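Local atomic coordinates of possible membrane-associated serine protease (Mycobacterium tuberculosis H37Rv, PDB entry 3LT3), a protein that probably cleaves proteins as a membrane-bound serine endopeptidase, and is thought to help the bacterium resist oxidative stress and acid, as virulence requires. Residues T41-S46 and G164-D169; P15-T20 and D110-G115; V25-L30 and V63-G68. The protein carries 1 engineered substitution. One frame throughout, in Å; residues are numbered along the deposited sequence.

Contact 1 (T41-S46 and G164-D169); sequences TGFVIS and GGPLID
Pro166 lies over one face of the Phe43 ring. Its CB is 4.2 Å from the ring centroid and 23° off the ring normal, which qualifies as a CH-pi contact, although it is displaced toward the rim that carries CD2 and CE2 and does not sit over the middle. The two side chains run past each other in opposite senses; CB, CG and CD of the pyrrolidine all meet CD2, and CB also meets CE2. A second neighbour reaches the same rim in the ring plane: Gly164 O, 3.8 Å from Phe43 CD2. What places the ring here is the first torsion of Phe43, chi1 63°, which sets CG between the backbone N and the carbonyl carbon.

Toward the start of the segment, at Thr41, the contact passes to backbone and small groups. Thr41 O approaches Gly164 CA at 3.3 Å, a CA-H...O contact with 136° at the hydrogen; Gly164, at positive phi, has no side chain on the side from which this carbonyl comes. Thr41 CG2, anti to its own nitrogen, rests 3.7 Å from Gly165 CA. The same rotamer turns OG1 the other way, where it bonds to Gly161 O and Tyr116 N, so this buried hydroxyl is satisfied. Gly164 and Gly165 end the Gly-Asp-Ser-Gly-Gly signature, in which Ala163 is an engineered replacement of the predicted active-site serine. The arrangement is that of the interface between the two beta-barrels of a chymotrypsin-like protease, immediately after the predicted catalytic serine position in the chain.

Contact 2 (P15-T20 and D110-G115); sequences PVVAAT and DVVVLG
Val16 and Val17 both reach Val112, while Val17 also extends to Leu114, so that a short N-terminal helix packs on strand 110-115 of the second barrel of the chymotrypsin-like fold. The segment axes come within 10.1 Å and run 35° apart, so the helix follows the strand obliquely, its first valines level with Val112 and Thr20 level with Leu114. The two valines divide Val112 between them: its CG2 faces Val16 CG1 at 4.3 Å and its CG1 faces Val17 CG2 at 4.4 Å. Val17 CG1 then meets Leu114 CD2 at 4.3 Å. These are contacts at the outer limit of van der Waals distance, and the 180 Å² buried in total is modest.

The tighter end is at Thr20, whose side chain crosses that of Leu114 at about a right angle; Thr20 CB is 3.8 Å from Leu114 CD1, whereas the still shorter approach of the hydroxyl to that methyl is doubtful. Phe122 and Ala124 add further cover around Val17 and Leu114. The other flank of the helix is different: Pro15, Ala18 and Ala19 are exposed, and the CB of Ala18 points away from the strand.

With chi1 at 49°, the Thr20 hydroxyl turns back along its own helix, where OG1 donates to Val16 O at 2.7 Å, lying in the carbonyl plane with a C=O...O angle of 149°.

Contact 3 (V25-L30 and V63-G68); sequences VKIRSL and VTVYAG
Lys26 and Tyr66 form one hydrogen-bonded antiparallel pair, and Arg28 with Thr64 the next, so four backbone N-H groups are paired with four carbonyls. Tyr66 N to Lys26 O is 2.8 Å and nearly straight at 176°. Thr64 N reaches Arg28 O at 2.8 Å, and the return bond from Arg28 N to Thr64 O measures 3.1 Å. The bond from Lys26 N to Tyr66 O is more bent, at 156°.

Three side-chain donors find acceptors outside the two strands. Lys26 NZ binds the carbonyls of Gly119 and Gly120, Arg28 NE forms a salt bridge with Glu39, and Ser29 OG bonds to Val56 O. The guanidinium stands almost upright on the Tyr66 ring, the planes 83° apart, with Arg28 NH1 3.3 Å from Tyr66 CE1 over the face.

On the reverse of the sheet, Ile27 nestles between two valines: CG2 is 3.8 Å from Val63 CG1, and CG1 is 3.9 Å from Val65 CG2. That side faces the barrel interior, where Leu88 of strand 85-89 meets all three. Strands 24-29 and 63-66 are the first and last in sheet order; their pairing closes the first barrel, flanked by strands 38-46 and 71-78.

In the fold
Along the chain the segments come in the order 15-20, 25-30, 41-46, 63-68, 110-115, 164-169, which nests contact 3 within the loop closed by contact 2 and makes contact 1 cross both. Contact 1 is central: its centre lies about 10 Å from that of contact 2 and about 13 Å from that of contact 3, while contacts 2 and 3 are about 19 Å apart and do not touch. Strand 166-168 of contact 1 pairs with strand 110-115 in the second barrel, and strand 38-46 pairs with strand 24-29 in the first. Contact 1 joins the two barrels beside the predicted active site, contact 3 closes the first, and contact 2 packs the N-terminal helix outside the second.

Contact 1 (T41-S46 and G164-D169)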
loop_
_atom_site.group_PDB
_atom_site.type_symbol
_atom_site.label_atom_id
_atom_site.label_comp_id
_atom_site.label_asym_id
_atom_site.label_seq_id
_atom_site.Cartn_x
_atom_site.Cartn_y
_atom_site.Cartn_z
ATOM N N THR A 41 -2.274 -0.800 6.923
ATOM C CA THR A 41 -3.123 0.114 6.179
ATOM C C THR A 41 -3.655 -0.587 4.933
ATOM O O THR A 41 -3.025 -1.510 4.416
ATOM C CB THR A 41 -2.341 1.393 5.772
ATOM O OG1 THR A 41 -1.799 2.018 6.941
ATOM C CG2 THR A 41 -3.243 2.390 5.048
ATOM N N GLY A 42 -4.827 -0.154 4.480
ATOM C CA GLY A 42 -5.386 -0.579 3.202
ATOM C C GLY A 42 -6.137 0.567 2.558
ATOM O O GLY A 42 -6.219 1.662 3.121
ATOM N N PHE A 43 -6.671 0.325 1.367
ATOM C CA PHE A 43 -7.539 1.296 0.702
ATOM C C PHE A 43 -8.580 0.602 -0.170
ATOM O O PHE A 43 -8.377 -0.532 -0.600
ATOM C CB PHE A 43 -6.725 2.322 -0.108
ATOM C CG PHE A 43 -5.938 1.730 -1.243
ATOM C CD1 PHE A 43 -6.437 1.760 -2.540
ATOM C CD2 PHE A 43 -4.688 1.160 -1.021
ATOM C CE1 PHE A 43 -5.711 1.220 -3.595
ATOM C CE2 PHE A 43 -3.958 0.616 -2.072
ATOM C CZ PHE A 43 -4.473 0.649 -3.360
ATOM N N VAL A 44 -9.691 1.292 -0.419
ATOM C CA VAL A 44 -10.785 0.756 -1.231
ATOM C C VAL A 44 -10.365 0.723 -2.701
ATOM O O VAL A 44 -10.028 1.757 -3.283
ATOM C CB VAL A 44 -12.085 1.590 -1.069
ATOM C CG1 VAL A 44 -13.273 0.875 -1.713
ATOM C CG2 VAL A 44 -12.379 1.867 0.402
ATOM N N ILE A 45 -10.371 -0.472 -3.287
ATOM C CA ILE A 45 -10.032 -0.646 -4.708
ATOM C C ILE A 45 -11.260 -0.832 -5.595
ATOM O O ILE A 45 -11.223 -0.534 -6.791
ATOM C CB ILE A 45 -9.066 -1.828 -4.939
ATOM C CG1 ILE A 45 -9.472 -3.031 -4.085
ATOM C CG2 ILE A 45 -7.640 -1.406 -4.640
ATOM C CD1 ILE A 45 -9.134 -4.349 -4.714
ATOM N N SER A 46 -12.334 -1.345 -5.001
ATOM C CA SER A 46 -13.636 -1.482 -5.653
ATOM C C SER A 46 -14.707 -1.585 -4.561
ATOM O O SER A 46 -14.370 -1.850 -3.403
ATOM C CB SER A 46 -13.667 -2.703 -6.583
ATOM O OG SER A 46 -13.362 -3.898 -5.891
ATOM N N GLY A 164 0.855 -1.390 3.099
ATOM C CA GLY A 164 -0.442 -1.487 2.430
ATOM C C GLY A 164 -1.020 -0.122 2.102
ATOM O O GLY A 164 -2.055 -0.022 1.440
ATOM N N GLY A 165 -0.345 0.933 2.558
ATOM C CA GLY A 165 -0.774 2.304 2.296
ATOM C C GLY A 165 -0.497 2.745 0.870
ATOM O O GLY A 165 0.548 2.406 0.309
ATOM N N PRO A 166 -1.435 3.502 0.270
ATOM C CA PRO A 166 -1.228 3.961 -1.097
ATOM C C PRO A 166 -0.248 5.134 -1.190
ATOM O O PRO A 166 -0.184 5.977 -0.286
ATOM C CB PRO A 166 -2.628 4.402 -1.529
ATOM C CG PRO A 166 -3.284 4.847 -0.269
ATOM C CD PRO A 166 -2.724 3.964 0.823
ATOM N N LEU A 167 0.518 5.155 -2.277
ATOM C CA LEU A 167 1.297 6.315 -2.667
ATOM C C LEU A 167 0.483 7.078 -3.707
ATOM O O LEU A 167 0.120 6.529 -4.752
ATOM C CB LEU A 167 2.648 5.891 -3.247
ATOM C CG LEU A 167 3.669 6.988 -3.563
ATOM C CD1 LEU A 167 4.359 7.466 -2.294
ATOM C CD2 LEU A 167 4.695 6.485 -4.563
ATOM N N ILE A 168 0.200 8.342 -3.415
ATOM C CA ILE A 168 -0.725 9.129 -4.221
ATOM C C ILE A 168 -0.045 10.350 -4.851
ATOM O O ILE A 168 0.729 11.048 -4.193
ATOM C CB ILE A 168 -1.983 9.497 -3.386
ATOM C CG1 ILE A 168 -2.917 8.284 -3.308
ATOM C CG2 ILE A 168 -2.733 10.692 -3.970
ATOM C CD1 ILE A 168 -3.713 8.205 -2.048
ATOM N N ASP A 169 -0.328 10.578 -6.134
ATOM C CA ASP A 169 0.176 11.747 -6.860
ATOM C C ASP A 169 -0.680 12.994 -6.598
ATOM O O ASP A 169 -1.641 12.940 -5.831
ATOM C CB ASP A 169 0.297 11.450 -8.366
ATOM C CG ASP A 169 -1.048 11.178 -9.046
ATOM O OD1 ASP A 169 -1.023 10.686 -10.194
ATOM O OD2 ASP A 169 -2.123 11.452 -8.463
#

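Contact 2 (P15-T20 and D110-G115)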
loop_
_atom_site.group_PDB
_atom_site.type_symbol
_atom_site.label_atom_id
_atom_site.label_comp_id
_atom_site.label_asym_id
_atom_site.label_seq_id
_atom_site.Cartn_x
_atom_site.Cartn_y
_atom_site.Cartn_z
ATOM N N PRO A 15 -5.274 19.323 -0.777
ATOM C CA PRO A 15 -6.620 18.756 -0.938
ATOM C C PRO A 15 -6.633 17.286 -1.363
ATOM O O PRO A 15 -7.627 16.593 -1.146
ATOM C CB PRO A 15 -7.227 19.622 -2.040
ATOM C CG PRO A 15 -6.559 20.935 -1.874
ATOM C CD PRO A 15 -5.149 20.622 -1.469
ATOM N N VAL A 16 -5.533 16.822 -1.951
ATOM C CA VAL A 16 -5.396 15.426 -2.363
ATOM C C VAL A 16 -5.506 14.459 -1.174
ATOM O O VAL A 16 -5.976 13.332 -1.328
ATOM C CB VAL A 16 -4.084 15.203 -3.166
ATOM C CG1 VAL A 16 -2.888 14.933 -2.248
ATOM C CG2 VAL A 16 -4.256 14.086 -4.145
ATOM N N VAL A 17 -5.094 14.927 0.005
ATOM C CA VAL A 17 -5.150 14.141 1.236
ATOM C C VAL A 17 -6.595 13.923 1.687
ATOM O O VAL A 17 -6.999 12.791 1.950
ATOM C CB VAL A 17 -4.318 14.803 2.374
ATOM C CG1 VAL A 17 -4.450 14.020 3.679
ATOM C CG2 VAL A 17 -2.852 14.920 1.970
ATOM N N ALA A 18 -7.365 15.008 1.760
ATOM C CA ALA A 18 -8.770 14.954 2.174
ATOM C C ALA A 18 -9.652 14.220 1.165
ATOM O O ALA A 18 -10.673 13.641 1.536
ATOM C CB ALA A 18 -9.304 16.357 2.426
ATOM N N ALA A 19 -9.247 14.245 -0.104
ATOM C CA ALA A 19 -9.994 13.593 -1.182
ATOM C C ALA A 19 -9.885 12.073 -1.134
ATOM O O ALA A 19 -10.804 11.361 -1.544
ATOM C CB ALA A 19 -9.530 14.112 -2.539
ATOM N N THR A 20 -8.756 11.586 -0.631
ATOM C CA THR A 20 -8.470 10.156 -0.623
ATOM C C THR A 20 -8.629 9.543 0.770
ATOM O O THR A 20 -8.834 8.337 0.899
ATOM C CB THR A 20 -7.058 9.871 -1.178
ATOM O OG1 THR A 20 -6.110 10.728 -0.532
ATOM C CG2 THR A 20 -7.005 10.146 -2.678
ATOM N N ASP A 110 6.664 15.106 -6.380
ATOM C CA ASP A 110 6.127 15.137 -5.024
ATOM C C ASP A 110 4.892 14.254 -4.912
ATOM O O ASP A 110 3.943 14.372 -5.692
ATOM C CB ASP A 110 5.835 16.569 -4.557
ATOM C CG ASP A 110 6.972 17.160 -3.726
ATOM O OD1 ASP A 110 7.426 16.500 -2.758
ATOM O OD2 ASP A 110 7.403 18.292 -4.029
ATOM N N VAL A 111 4.940 13.353 -3.940
ATOM C CA VAL A 111 3.886 12.374 -3.711
ATOM C C VAL A 111 3.577 12.313 -2.221
ATOM O O VAL A 111 4.279 12.922 -1.413
ATOM C CB VAL A 111 4.282 10.975 -4.251
ATOM C CG1 VAL A 111 4.172 10.948 -5.761
ATOM C CG2 VAL A 111 5.697 10.607 -3.828
ATOM N N VAL A 112 2.517 11.598 -1.858
ATOM C CA VAL A 112 2.138 11.469 -0.453
ATOM C C VAL A 112 1.850 10.010 -0.104
ATOM O O VAL A 112 1.175 9.302 -0.857
ATOM C CB VAL A 112 0.911 12.349 -0.083
ATOM C CG1 VAL A 112 0.857 12.575 1.415
ATOM C CG2 VAL A 112 0.962 13.697 -0.795
ATOM N N VAL A 113 2.394 9.573 1.028
ATOM C CA VAL A 113 2.074 8.275 1.609
ATOM C C VAL A 113 0.930 8.478 2.595
ATOM O O VAL A 113 1.028 9.302 3.507
ATOM C CB VAL A 113 3.284 7.663 2.362
ATOM C CG1 VAL A 113 2.904 6.330 3.012
ATOM C CG2 VAL A 113 4.473 7.486 1.432
ATOM N N LEU A 114 -0.155 7.736 2.399
ATOM C CA LEU A 114 -1.289 7.782 3.318
ATOM C C LEU A 114 -1.389 6.472 4.084
ATOM O O LEU A 114 -1.391 5.398 3.485
ATOM C CB LEU A 114 -2.594 8.043 2.560
ATOM C CG LEU A 114 -2.739 9.261 1.644
ATOM C CD1 LEU A 114 -4.182 9.354 1.218
ATOM C CD2 LEU A 114 -2.306 10.556 2.318
ATOM N N GLY A 115 -1.466 6.562 5.407
ATOM C CA GLY A 115 -1.549 5.369 6.235
ATOM C C GLY A 115 -1.777 5.630 7.708
ATOM O O GLY A 115 -2.125 6.741 8.111
#

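Contact 3 (V25-L30 and V63-G68)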
loop_
_atom_site.group_PDB
_atom_site.type_symbol
_atom_site.label_atom_id
_atom_site.label_comp_id
_atom_site.label_asym_id
_atom_site.label_seq_id
_atom_site.Cartn_x
_atom_site.Cartn_y
_atom_site.Cartn_z
ATOM N N VAL A 25 -7.990 3.024 4.803
ATOM C CA VAL A 25 -8.501 2.394 6.019
ATOM C C VAL A 25 -7.399 1.762 6.871
ATOM O O VAL A 25 -6.350 1.361 6.360
ATOM C CB VAL A 25 -9.600 1.337 5.700
ATOM C CG1 VAL A 25 -10.779 1.983 4.966
ATOM C CG2 VAL A 25 -9.035 0.175 4.882
ATOM N N LYS A 26 -7.647 1.701 8.176
ATOM C CA LYS A 26 -6.761 1.013 9.103
ATOM C C LYS A 26 -7.198 -0.442 9.228
ATOM O O LYS A 26 -8.395 -0.741 9.254
ATOM C CB LYS A 26 -6.774 1.701 10.471
ATOM C CG LYS A 26 -5.765 1.142 11.473
ATOM C CD LYS A 26 -5.534 2.090 12.649
ATOM C CE LYS A 26 -6.748 2.185 13.560
ATOM N NZ LYS A 26 -6.476 3.036 14.758
ATOM N N ILE A 27 -6.220 -1.340 9.302
ATOM C CA ILE A 27 -6.492 -2.769 9.431
ATOM C C ILE A 27 -5.855 -3.349 10.692
ATOM O O ILE A 27 -4.667 -3.152 10.951
ATOM C CB ILE A 27 -6.056 -3.535 8.161
ATOM C CG1 ILE A 27 -7.038 -3.229 7.028
ATOM C CG2 ILE A 27 -5.998 -5.045 8.407
ATOM C CD1 ILE A 27 -6.399 -3.050 5.706
ATOM N N ARG A 28 -6.677 -4.040 11.478
ATOM C CA ARG A 28 -6.223 -4.786 12.640
ATOM C C ARG A 28 -6.567 -6.261 12.457
ATOM O O ARG A 28 -7.722 -6.608 12.195
ATOM C CB ARG A 28 -6.878 -4.249 13.916
ATOM C CG ARG A 28 -6.356 -2.898 14.373
ATOM C CD ARG A 28 -6.790 -2.602 15.803
ATOM N NE ARG A 28 -6.115 -1.424 16.343
ATOM C CZ ARG A 28 -6.642 -0.203 16.396
ATOM N NH1 ARG A 28 -7.870 0.027 15.946
ATOM N NH2 ARG A 28 -5.936 0.797 16.907
ATOM N N SER A 29 -5.563 -7.125 12.582
ATOM C CA SER A 29 -5.773 -8.566 12.451
ATOM C C SER A 29 -5.194 -9.347 13.627
ATOM O O SER A 29 -4.183 -8.951 14.215
ATOM C CB SER A 29 -5.203 -9.087 11.129
ATOM O OG SER A 29 -3.790 -8.982 11.100
ATOM N N LEU A 30 -5.846 -10.459 13.958
ATOM C CA LEU A 30 -5.420 -11.325 15.051
ATOM C C LEU A 30 -5.051 -12.714 14.538
ATOM O O LEU A 30 -3.901 -13.142 14.655
ATOM C CB LEU A 30 -6.518 -11.432 16.113
ATOM C CG LEU A 30 -6.806 -10.195 16.970
ATOM C CD1 LEU A 30 -8.232 -10.234 17.495
ATOM C CD2 LEU A 30 -5.810 -10.063 18.117
ATOM N N VAL A 63 -10.053 -10.187 11.157
ATOM C CA VAL A 63 -9.601 -8.943 10.538
ATOM C C VAL A 63 -10.700 -7.883 10.617
ATOM O O VAL A 63 -11.838 -8.124 10.210
ATOM C CB VAL A 63 -9.166 -9.151 9.059
ATOM C CG1 VAL A 63 -8.626 -7.856 8.461
ATOM C CG2 VAL A 63 -8.124 -10.251 8.954
ATOM N N THR A 64 -10.345 -6.715 11.149
ATOM C CA THR A 64 -11.261 -5.582 11.233
ATOM C C THR A 64 -10.740 -4.410 10.398
ATOM O O THR A 64 -9.540 -4.131 10.386
ATOM C CB THR A 64 -11.492 -5.146 12.703
ATOM O OG1 THR A 64 -11.963 -6.264 13.465
ATOM C CG2 THR A 64 -12.523 -4.024 12.792
ATOM N N VAL A 65 -11.654 -3.745 9.698
ATOM C CA VAL A 65 -11.340 -2.575 8.880
ATOM C C VAL A 65 -11.968 -1.320 9.492
ATOM O O VAL A 65 -13.172 -1.285 9.755
ATOM C CB VAL A 65 -11.810 -2.780 7.409
ATOM C CG1 VAL A 65 -11.926 -1.454 6.665
ATOM C CG2 VAL A 65 -10.867 -3.725 6.674
ATOM N N TYR A 66 -11.142 -0.301 9.729
ATOM C CA TYR A 66 -11.612 0.978 10.262
ATOM C C TYR A 66 -11.599 2.041 9.171
ATOM O O TYR A 66 -10.534 2.474 8.732
ATOM C CB TYR A 66 -10.754 1.422 11.451
ATOM C CG TYR A 66 -10.789 0.471 12.623
ATOM C CD1 TYR A 66 -9.855 -0.558 12.737
ATOM C CD2 TYR A 66 -11.758 0.595 13.617
ATOM C CE1 TYR A 66 -9.886 -1.442 13.810
ATOM C CE2 TYR A 66 -11.797 -0.282 14.697
ATOM C CZ TYR A 66 -10.858 -1.296 14.786
ATOM O OH TYR A 66 -10.893 -2.164 15.853
ATOM N N ALA A 67 -12.788 2.451 8.733
ATOM C CA ALA A 67 -12.913 3.411 7.634
ATOM C C ALA A 67 -12.763 4.855 8.105
ATOM O O ALA A 67 -11.844 5.558 7.677
ATOM C CB ALA A 67 -14.228 3.214 6.894
ATOM N N GLY A 68 -13.667 5.289 8.978
ATOM C CA GLY A 68 -13.609 6.627 9.559
ATOM C C GLY A 68 -13.746 6.554 11.065
ATOM O O GLY A 68 -14.718 7.059 11.631
#